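PDB 3CHJ: alpha-14 giardin from Giardia lamblia, which binds calcium and phospholipid as an annexin and may act as a calcium-regulated structural element linking the membrane to the underlying axoneme. Local coordinates for residues A[108-113]-A[233-238]; A[133-138]-A[147-152]; A[170-175]-A[190-195]. All coordinates share one frame; numbering follows the deposited sequence.

Overall arrangement
The three contacts belong to a single chain with the all-helical annexin fold. Contact 1, about 8 Å from the chain centre, joins segments whose closest ends are 120 residues apart; contacts 2 and 3 lie in series within the loop it closes and each join successive helices. The centre of contact 1 is about 14 Å from that of contact 2 and about 15 Å from that of contact 3. All three touch: Leu109 CD1 meets Leu148 CD2 at 3.8 Å, Ala236 CB meets Phe193 CD2 at 3.9 Å, and Ala151 CB lies 3.5 Å from Ala194 CB. Contact 3, about 23 Å from the chain centre, contributes one ligand of the calcium site, the backbone oxygen of Ala175.

Contact 1: A[108-113]-A[233-238]; sequences LLTIET and FKLAHD
Leu109 and Thr110 pack on Leu235 and Ala236 in this buried, apolar contact of the all-helical annexin fold, where the loop between helix 101-108 and helix 113-127 rests on helix 227-241. The closest approach is that of the Thr110 methyl to the isopropyl fork of Leu235: CG2 of Thr110 lies 3.6 Å from CD2 of Leu235 and 3.7 Å from its CD1, the two side chains slanting across one another. Leu235 reaches the loop with CG anti to its backbone N (chi1 -178°). More loosely, Leu109 CB packs on Leu235 CD2 at 4.2 Å, and Leu109 CD1 approaches Ala236 CB at 4.4 Å. No hydrogen bond crosses between the segments.

A polar shell lies behind the methyls. Thr110 OG1 is hydrogen-bonded to the Asp106 carbonyl, one turn back on helix 101-108, a bond consistent with a fixed chi1 (67°) that leaves CG2 as the group meeting Leu235; Thr110 O is held by His272. Leu109 also touches Ile149 and Val152 of helix 144-154, and so is wedged between two helices. On helix 227-241, Asp238 is in a salt bridge with Arg218 and helps orient the neighbouring imidazole, whose NE2 bonds to His205: His237 ND1 donates to Asp238 OD1 at 2.9 Å, on the anti side of the carboxylate.

Contact 2: A[133-138]-A[147-152]; sequences DVVRKD and KLINAV
Val135 and Arg136 face Ile149 and Asn150 across a helical hairpin of the annexin fold, in which helix 131-139 and helix 144-154 run antiparallel. The segment axes come within 9.7 Å at 166°.

The apolar part is small: CG1 of Val135, anti to the backbone N (chi1 168°), meets Ile149 CD1 at 3.7 Å. Leu108 and Leu104 of helix 101-108 extend this patch, the first touching both Val135 and Ile149, the second Ile149.

The polar group is the Asn150 amide, pushed between the helices. Its oxygen lies against carbon: OD1 of Asn150 is 3.4 Å from Val135 CG1 and 3.5 Å from Arg136 CA, and no hydrogen bond is made across the two segments. The amide nitrogen is held instead by the hairpin turn, with ND2 bonded to Gly140 O and to Asp141 OD1, two bonds that fix which end of the amide faces Val135.

On the solvent side, the extended Arg136 chain passes the amide at about a right angle, its guanidinium plane only 24° from the Asn150 amide plane, and makes a long, weak ion pair with Asp141. Arg136 CG lies 4.0 Å from Asn150 ND2.

Contact 3: A[170-175]-A[190-195]; sequences VLVRKA and IRIFAT. With CA (calcium ion), chain B.
Val172 and Ile192 mark the nearest backbone approach, with CA atoms 8.6 Å apart, between helix 162-177 and helix 186-195, two successive helices of the annexin fold joined by a calcium-binding loop. At that spacing the contact is made by side chains alone. The terminal methyl of Ile192 does the touching: its CD1 lies 3.7 Å from CB of Val172, with the side chains slanting past each other. Ile192 CG1 is anti to the carbonyl carbon, and an extended chi2 (166°) carries CD1 out to Val172. The same side chain also packs on Phe201 and Leu204 of helix 198-211, linking a third helix to this buried patch.

At the more open side, Leu171 CD1 meets Arg191 NH2 at 3.5 Å, at the edge of the guanidinium and near its plane. The Arg191 chain bends at chi3 (63°), and NH2 forms a salt bridge to Asp168, one turn before Leu171, so the charged end is held beside helix 162-177. At the backbone end of this residue, O of Arg191 accepts hydrogen bonds from N and OG1 of Thr195, the hydroxyl at 2.6 Å.

Helix 162-177 also contributes to the metal site. Thr178, Gly180 and Glu185 bind the same calcium, as does Glu224 from helix 217-224, while Lys174 pairs with Glu185 and Asp184. The backbone oxygen of Ala175 reaches the calcium ion at 2.3 Å.

Contact 1: A[108-113]-A[233-238]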
loop_
_atom_site.group_PDB
_atom_site.type_symbol
_atom_site.label_atom_id
_atom_site.label_comp_id
_atom_site.label_asym_id
_atom_site.label_seq_id
_atom_site.Cartn_x
_atom_site.Cartn_y
_atom_site.Cartn_z
ATOM N N LEU A 108 4.540 4.591 2.352
ATOM C CA LEU A 108 5.784 5.094 1.776
ATOM C C LEU A 108 6.583 4.024 1.060
ATOM O O LEU A 108 7.315 4.343 0.113
ATOM C CB LEU A 108 6.617 5.797 2.838
ATOM C CG LEU A 108 6.012 7.144 3.224
ATOM C CD1 LEU A 108 6.637 7.680 4.508
ATOM C CD2 LEU A 108 6.207 8.156 2.055
ATOM N N LEU A 109 6.440 2.767 1.491
ATOM C CA LEU A 109 7.289 1.691 0.957
ATOM C C LEU A 109 6.673 0.969 -0.235
ATOM O O LEU A 109 7.281 0.042 -0.772
ATOM C CB LEU A 109 7.704 0.692 2.031
ATOM C CG LEU A 109 8.492 1.307 3.188
ATOM C CD1 LEU A 109 8.900 0.195 4.160
ATOM C CD2 LEU A 109 9.706 2.061 2.642
ATOM N N THR A 110 5.481 1.390 -0.644
ATOM C CA THR A 110 4.792 0.652 -1.726
ATOM C C THR A 110 4.352 1.558 -2.860
ATOM O O THR A 110 3.445 1.210 -3.629
ATOM C CB THR A 110 3.593 -0.149 -1.236
ATOM O OG1 THR A 110 2.575 0.761 -0.791
ATOM C CG2 THR A 110 3.975 -1.128 -0.128
ATOM N N ILE A 111 4.996 2.709 -2.963
ATOM C CA ILE A 111 4.776 3.618 -4.084
ATOM C C ILE A 111 6.061 3.919 -4.856
ATOM O O ILE A 111 7.171 3.901 -4.312
ATOM C CB ILE A 111 4.069 4.911 -3.645
ATOM C CG1 ILE A 111 4.909 5.661 -2.591
ATOM C CG2 ILE A 111 2.680 4.548 -3.149
ATOM C CD1 ILE A 111 4.300 6.952 -2.087
ATOM N N GLU A 112 5.895 4.204 -6.142
ATOM C CA GLU A 112 7.049 4.439 -7.004
ATOM C C GLU A 112 7.763 5.750 -6.650
ATOM O O GLU A 112 7.157 6.653 -6.050
ATOM C CB GLU A 112 6.604 4.442 -8.475
ATOM C CG GLU A 112 5.818 3.189 -8.909
ATOM C CD GLU A 112 6.649 1.911 -8.888
ATOM O OE1 GLU A 112 7.886 1.989 -9.001
ATOM O OE2 GLU A 112 6.056 0.819 -8.762
ATOM N N THR A 113 9.048 5.862 -7.005
ATOM C CA THR A 113 9.816 7.067 -6.667
ATOM C C THR A 113 9.173 8.318 -7.265
ATOM O O THR A 113 9.107 9.361 -6.598
ATOM C CB THR A 113 11.303 7.010 -7.115
ATOM O OG1 THR A 113 11.720 5.651 -7.289
ATOM C CG2 THR A 113 12.190 7.693 -6.072
ATOM N N PHE A 233 11.093 -4.010 6.115
ATOM C CA PHE A 233 12.098 -4.480 5.135
ATOM C C PHE A 233 11.576 -5.600 4.251
ATOM O O PHE A 233 11.955 -5.685 3.063
ATOM C CB PHE A 233 13.420 -4.830 5.822
ATOM C CG PHE A 233 14.249 -3.622 6.136
ATOM C CD1 PHE A 233 15.273 -3.230 5.260
ATOM C CD2 PHE A 233 14.002 -2.863 7.270
ATOM C CE1 PHE A 233 16.054 -2.085 5.522
ATOM C CE2 PHE A 233 14.772 -1.717 7.543
ATOM C CZ PHE A 233 15.812 -1.341 6.678
ATOM N N LYS A 234 10.700 -6.450 4.787
ATOM C CA LYS A 234 10.039 -7.448 3.937
ATOM C C LYS A 234 9.151 -6.751 2.898
ATOM O O LYS A 234 9.149 -7.125 1.713
ATOM C CB LYS A 234 9.177 -8.390 4.776
ATOM C CG LYS A 234 9.938 -9.437 5.557
ATOM C CD LYS A 234 8.950 -10.255 6.377
ATOM C CE LYS A 234 9.651 -11.477 6.910
ATOM N NZ LYS A 234 8.710 -12.381 7.645
ATOM N N LEU A 235 8.407 -5.737 3.339
ATOM C CA LEU A 235 7.493 -5.024 2.447
ATOM C C LEU A 235 8.281 -4.307 1.341
ATOM O O LEU A 235 7.897 -4.407 0.171
ATOM C CB LEU A 235 6.621 -4.052 3.249
ATOM C CG LEU A 235 5.602 -3.305 2.379
ATOM C CD1 LEU A 235 4.602 -4.263 1.764
ATOM C CD2 LEU A 235 4.904 -2.206 3.199
ATOM N N ALA A 236 9.388 -3.650 1.700
ATOM C CA ALA A 236 10.249 -2.966 0.727
ATOM C C ALA A 236 10.837 -3.991 -0.236
ATOM O O ALA A 236 10.853 -3.771 -1.451
ATOM C CB ALA A 236 11.362 -2.194 1.413
ATOM N N HIS A 237 11.316 -5.108 0.305
ATOM C CA HIS A 237 11.802 -6.198 -0.554
ATOM C C HIS A 237 10.764 -6.582 -1.606
ATOM O O HIS A 237 11.043 -6.612 -2.808
ATOM C CB HIS A 237 12.174 -7.451 0.257
ATOM C CG HIS A 237 12.521 -8.620 -0.616
ATOM N ND1 HIS A 237 11.559 -9.391 -1.235
ATOM C CD2 HIS A 237 13.717 -9.108 -1.021
ATOM C CE1 HIS A 237 12.153 -10.310 -1.984
ATOM N NE2 HIS A 237 13.461 -10.168 -1.856
ATOM N N ASP A 238 9.557 -6.884 -1.146
ATOM C CA ASP A 238 8.514 -7.382 -2.015
ATOM C C ASP A 238 8.061 -6.316 -3.015
ATOM O O ASP A 238 7.810 -6.626 -4.187
ATOM C CB ASP A 238 7.351 -7.859 -1.158
ATOM C CG ASP A 238 7.668 -9.146 -0.409
ATOM O OD1 ASP A 238 8.775 -9.724 -0.580
ATOM O OD2 ASP A 238 6.798 -9.609 0.355
#

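Contact 2: A[133-138]-A[147-152]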
loop_
_atom_site.group_PDB
_atom_site.type_symbol
_atom_site.label_atom_id
_atom_site.label_comp_id
_atom_site.label_asym_id
_atom_site.label_seq_id
_atom_site.Cartn_x
_atom_site.Cartn_y
_atom_site.Cartn_z
ATOM N N ASP A 133 9.254 16.143 6.780
ATOM C CA ASP A 133 9.430 16.670 8.108
ATOM C C ASP A 133 8.418 16.116 9.093
ATOM O O ASP A 133 8.776 15.793 10.229
ATOM C CB ASP A 133 9.337 18.187 8.078
ATOM C CG ASP A 133 10.589 18.852 7.522
ATOM O OD1 ASP A 133 11.652 18.191 7.320
ATOM O OD2 ASP A 133 10.499 20.077 7.297
ATOM N N VAL A 134 7.161 15.983 8.658
ATOM C CA VAL A 134 6.116 15.454 9.531
ATOM C C VAL A 134 6.427 13.995 9.880
ATOM O O VAL A 134 6.286 13.578 11.029
ATOM C CB VAL A 134 4.720 15.566 8.887
ATOM C CG1 VAL A 134 3.689 14.817 9.717
ATOM C CG2 VAL A 134 4.332 17.033 8.767
ATOM N N VAL A 135 6.881 13.231 8.889
ATOM C CA VAL A 135 7.183 11.822 9.113
ATOM C C VAL A 135 8.339 11.691 10.105
ATOM O O VAL A 135 8.260 10.896 11.046
ATOM C CB VAL A 135 7.494 11.092 7.787
ATOM C CG1 VAL A 135 8.114 9.680 8.059
ATOM C CG2 VAL A 135 6.210 10.987 6.932
ATOM N N ARG A 136 9.403 12.463 9.903
ATOM C CA ARG A 136 10.563 12.390 10.796
ATOM C C ARG A 136 10.234 12.854 12.226
ATOM O O ARG A 136 10.677 12.256 13.214
ATOM C CB ARG A 136 11.720 13.192 10.219
ATOM C CG ARG A 136 13.002 12.994 10.997
ATOM C CD ARG A 136 14.140 13.767 10.372
ATOM N NE ARG A 136 15.412 13.356 10.968
ATOM C CZ ARG A 136 16.320 12.593 10.364
ATOM N NH1 ARG A 136 16.123 12.144 9.127
ATOM N NH2 ARG A 136 17.442 12.288 11.002
ATOM N N LYS A 137 9.472 13.934 12.343
ATOM C CA LYS A 137 9.087 14.452 13.663
ATOM C C LYS A 137 8.304 13.417 14.478
ATOM O O LYS A 137 8.531 13.243 15.685
ATOM C CB LYS A 137 8.279 15.739 13.493
ATOM C CG LYS A 137 7.719 16.333 14.782
ATOM C CD LYS A 137 7.100 17.700 14.498
ATOM C CE LYS A 137 5.705 17.577 13.916
ATOM N NZ LYS A 137 4.696 17.289 14.968
ATOM N N ASP A 138 7.427 12.691 13.796
ATOM C CA ASP A 138 6.556 11.734 14.459
ATOM C C ASP A 138 7.225 10.392 14.701
ATOM O O ASP A 138 6.951 9.747 15.710
ATOM C CB ASP A 138 5.249 11.580 13.677
ATOM C CG ASP A 138 4.439 12.869 13.656
ATOM O OD1 ASP A 138 4.551 13.671 14.599
ATOM O OD2 ASP A 138 3.696 13.077 12.689
ATOM N N LYS A 147 14.342 4.886 9.871
ATOM C CA LYS A 147 15.430 5.325 8.988
ATOM C C LYS A 147 15.043 5.025 7.531
ATOM O O LYS A 147 15.300 5.825 6.626
ATOM C CB LYS A 147 16.740 4.613 9.320
ATOM C CG LYS A 147 17.291 4.957 10.684
ATOM C CD LYS A 147 18.622 4.245 10.929
ATOM C CE LYS A 147 19.175 4.527 12.310
ATOM N NZ LYS A 147 19.587 5.948 12.471
ATOM N N LEU A 148 14.416 3.866 7.313
ATOM C CA LEU A 148 14.060 3.442 5.968
ATOM C C LEU A 148 12.999 4.373 5.376
ATOM O O LEU A 148 13.183 4.877 4.258
ATOM C CB LEU A 148 13.600 1.975 5.950
ATOM C CG LEU A 148 13.146 1.460 4.588
ATOM C CD1 LEU A 148 14.298 1.508 3.575
ATOM C CD2 LEU A 148 12.619 0.070 4.741
ATOM N N ILE A 149 11.879 4.588 6.081
ATOM C CA ILE A 149 10.838 5.458 5.507
ATOM C C ILE A 149 11.295 6.926 5.400
ATOM O O ILE A 149 10.880 7.611 4.477
ATOM C CB ILE A 149 9.457 5.338 6.175
ATOM C CG1 ILE A 149 9.486 5.892 7.614
ATOM C CG2 ILE A 149 8.971 3.896 6.092
ATOM C CD1 ILE A 149 8.076 5.954 8.268
ATOM N N ASN A 150 12.140 7.398 6.326
ATOM C CA ASN A 150 12.687 8.753 6.191
ATOM C C ASN A 150 13.549 8.867 4.935
ATOM O O ASN A 150 13.483 9.888 4.205
ATOM C CB ASN A 150 13.531 9.134 7.413
ATOM C CG ASN A 150 12.696 9.404 8.643
ATOM O OD1 ASN A 150 11.522 9.812 8.554
ATOM N ND2 ASN A 150 13.288 9.186 9.800
ATOM N N ALA A 151 14.366 7.848 4.670
ATOM C CA ALA A 151 15.214 7.878 3.480
ATOM C C ALA A 151 14.363 7.883 2.208
ATOM O O ALA A 151 14.668 8.558 1.210
ATOM C CB ALA A 151 16.165 6.708 3.481
ATOM N N VAL A 152 13.317 7.075 2.204
ATOM C CA VAL A 152 12.423 7.030 1.064
ATOM C C VAL A 152 11.651 8.347 0.903
ATOM O O VAL A 152 11.517 8.864 -0.214
ATOM C CB VAL A 152 11.457 5.828 1.189
ATOM C CG1 VAL A 152 10.321 5.907 0.178
ATOM C CG2 VAL A 152 12.248 4.536 1.044
#

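Contact 3: A[170-175]-A[190-195]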
loop_
_atom_site.group_PDB
_atom_site.type_symbol
_atom_site.label_atom_id
_atom_site.label_comp_id
_atom_site.label_asym_id
_atom_site.label_seq_id
_atom_site.Cartn_x
_atom_site.Cartn_y
_atom_site.Cartn_z
ATOM N N VAL A 170 28.285 -8.213 -1.044
ATOM C CA VAL A 170 29.194 -8.646 -0.007
ATOM C C VAL A 170 28.825 -8.001 1.332
ATOM O O VAL A 170 28.799 -8.660 2.382
ATOM C CB VAL A 170 30.653 -8.340 -0.415
ATOM C CG1 VAL A 170 31.591 -8.582 0.731
ATOM C CG2 VAL A 170 31.032 -9.213 -1.627
ATOM N N LEU A 171 28.509 -6.710 1.282
ATOM C CA LEU A 171 28.137 -5.965 2.480
ATOM C C LEU A 171 26.826 -6.450 3.122
ATOM O O LEU A 171 26.748 -6.606 4.349
ATOM C CB LEU A 171 28.061 -4.467 2.159
ATOM C CG LEU A 171 29.434 -3.825 1.898
ATOM C CD1 LEU A 171 29.236 -2.451 1.289
ATOM C CD2 LEU A 171 30.245 -3.747 3.183
ATOM N N VAL A 172 25.820 -6.711 2.286
ATOM C CA VAL A 172 24.550 -7.180 2.839
ATOM C C VAL A 172 24.623 -8.620 3.374
ATOM O O VAL A 172 23.998 -8.942 4.387
ATOM C CB VAL A 172 23.338 -6.946 1.905
ATOM C CG1 VAL A 172 23.183 -8.026 0.813
ATOM C CG2 VAL A 172 22.068 -6.834 2.769
ATOM N N ARG A 173 25.418 -9.458 2.714
ATOM C CA ARG A 173 25.696 -10.787 3.255
ATOM C C ARG A 173 26.359 -10.706 4.626
ATOM O O ARG A 173 25.974 -11.420 5.555
ATOM C CB ARG A 173 26.545 -11.618 2.294
ATOM C CG ARG A 173 26.957 -12.963 2.864
ATOM C CD ARG A 173 25.757 -13.903 3.006
ATOM N NE ARG A 173 26.186 -15.298 3.187
ATOM C CZ ARG A 173 25.390 -16.357 3.048
ATOM N NH1 ARG A 173 24.107 -16.207 2.751
ATOM N NH2 ARG A 173 25.877 -17.582 3.216
ATOM N N LYS A 174 27.360 -9.835 4.758
ATOM C CA LYS A 174 28.013 -9.607 6.047
ATOM C C LYS A 174 26.996 -9.213 7.122
ATOM O O LYS A 174 26.974 -9.774 8.219
ATOM C CB LYS A 174 29.114 -8.547 5.893
ATOM C CG LYS A 174 29.967 -8.291 7.129
ATOM C CD LYS A 174 29.363 -7.224 8.033
ATOM C CE LYS A 174 30.031 -7.181 9.400
ATOM N NZ LYS A 174 29.468 -6.106 10.278
ATOM N N ALA A 175 26.117 -8.281 6.768
ATOM C CA ALA A 175 25.075 -7.827 7.681
ATOM C C ALA A 175 24.116 -8.957 8.071
ATOM O O ALA A 175 23.731 -9.083 9.230
ATOM C CB ALA A 175 24.319 -6.659 7.045
ATOM N N ILE A 190 20.032 0.602 4.573
ATOM C CA ILE A 190 19.291 1.768 4.095
ATOM C C ILE A 190 19.609 2.087 2.637
ATOM O O ILE A 190 18.720 2.341 1.848
ATOM C CB ILE A 190 19.500 3.002 5.016
ATOM C CG1 ILE A 190 19.089 2.672 6.457
ATOM C CG2 ILE A 190 18.736 4.220 4.484
ATOM C CD1 ILE A 190 17.620 2.239 6.635
ATOM N N ARG A 191 20.889 2.033 2.276
ATOM C CA ARG A 191 21.269 2.318 0.907
ATOM C C ARG A 191 20.550 1.376 -0.070
ATOM O O ARG A 191 19.965 1.812 -1.058
ATOM C CB ARG A 191 22.795 2.242 0.747
ATOM C CG ARG A 191 23.240 2.500 -0.679
ATOM C CD ARG A 191 24.765 2.580 -0.846
ATOM N NE ARG A 191 25.454 1.336 -0.514
ATOM C CZ ARG A 191 26.060 1.094 0.642
ATOM N NH1 ARG A 191 26.076 2.015 1.588
ATOM N NH2 ARG A 191 26.659 -0.070 0.846
ATOM N N ILE A 192 20.572 0.076 0.231
ATOM C CA ILE A 192 19.971 -0.878 -0.686
ATOM C C ILE A 192 18.454 -0.701 -0.725
ATOM O O ILE A 192 17.852 -0.527 -1.795
ATOM C CB ILE A 192 20.331 -2.315 -0.301
ATOM C CG1 ILE A 192 21.855 -2.536 -0.464
ATOM C CG2 ILE A 192 19.558 -3.289 -1.179
ATOM C CD1 ILE A 192 22.361 -3.818 0.197
ATOM N N PHE A 193 17.826 -0.732 0.443
ATOM C CA PHE A 193 16.374 -0.791 0.447
ATOM C C PHE A 193 15.699 0.544 0.179
ATOM O O PHE A 193 14.562 0.572 -0.345
ATOM C CB PHE A 193 15.863 -1.439 1.737
ATOM C CG PHE A 193 16.033 -2.936 1.753
ATOM C CD1 PHE A 193 17.296 -3.521 1.951
ATOM C CD2 PHE A 193 14.932 -3.778 1.544
ATOM C CE1 PHE A 193 17.451 -4.914 1.931
ATOM C CE2 PHE A 193 15.094 -5.170 1.526
ATOM C CZ PHE A 193 16.321 -5.732 1.729
ATOM N N ALA A 194 16.395 1.646 0.470
ATOM C CA ALA A 194 15.808 2.966 0.210
ATOM C C ALA A 194 16.167 3.564 -1.142
ATOM O O ALA A 194 15.391 4.371 -1.671
ATOM C CB ALA A 194 16.172 3.960 1.307
ATOM N N THR A 195 17.342 3.208 -1.684
ATOM C CA THR A 195 17.862 3.912 -2.873
ATOM C C THR A 195 18.047 3.063 -4.138
ATOM O O THR A 195 18.305 3.614 -5.218
ATOM C CB THR A 195 19.168 4.730 -2.588
ATOM O OG1 THR A 195 20.315 3.869 -2.618
ATOM C CG2 THR A 195 19.098 5.448 -1.245
HETATM CA CA CA B . 23.536 -8.133 11.268
#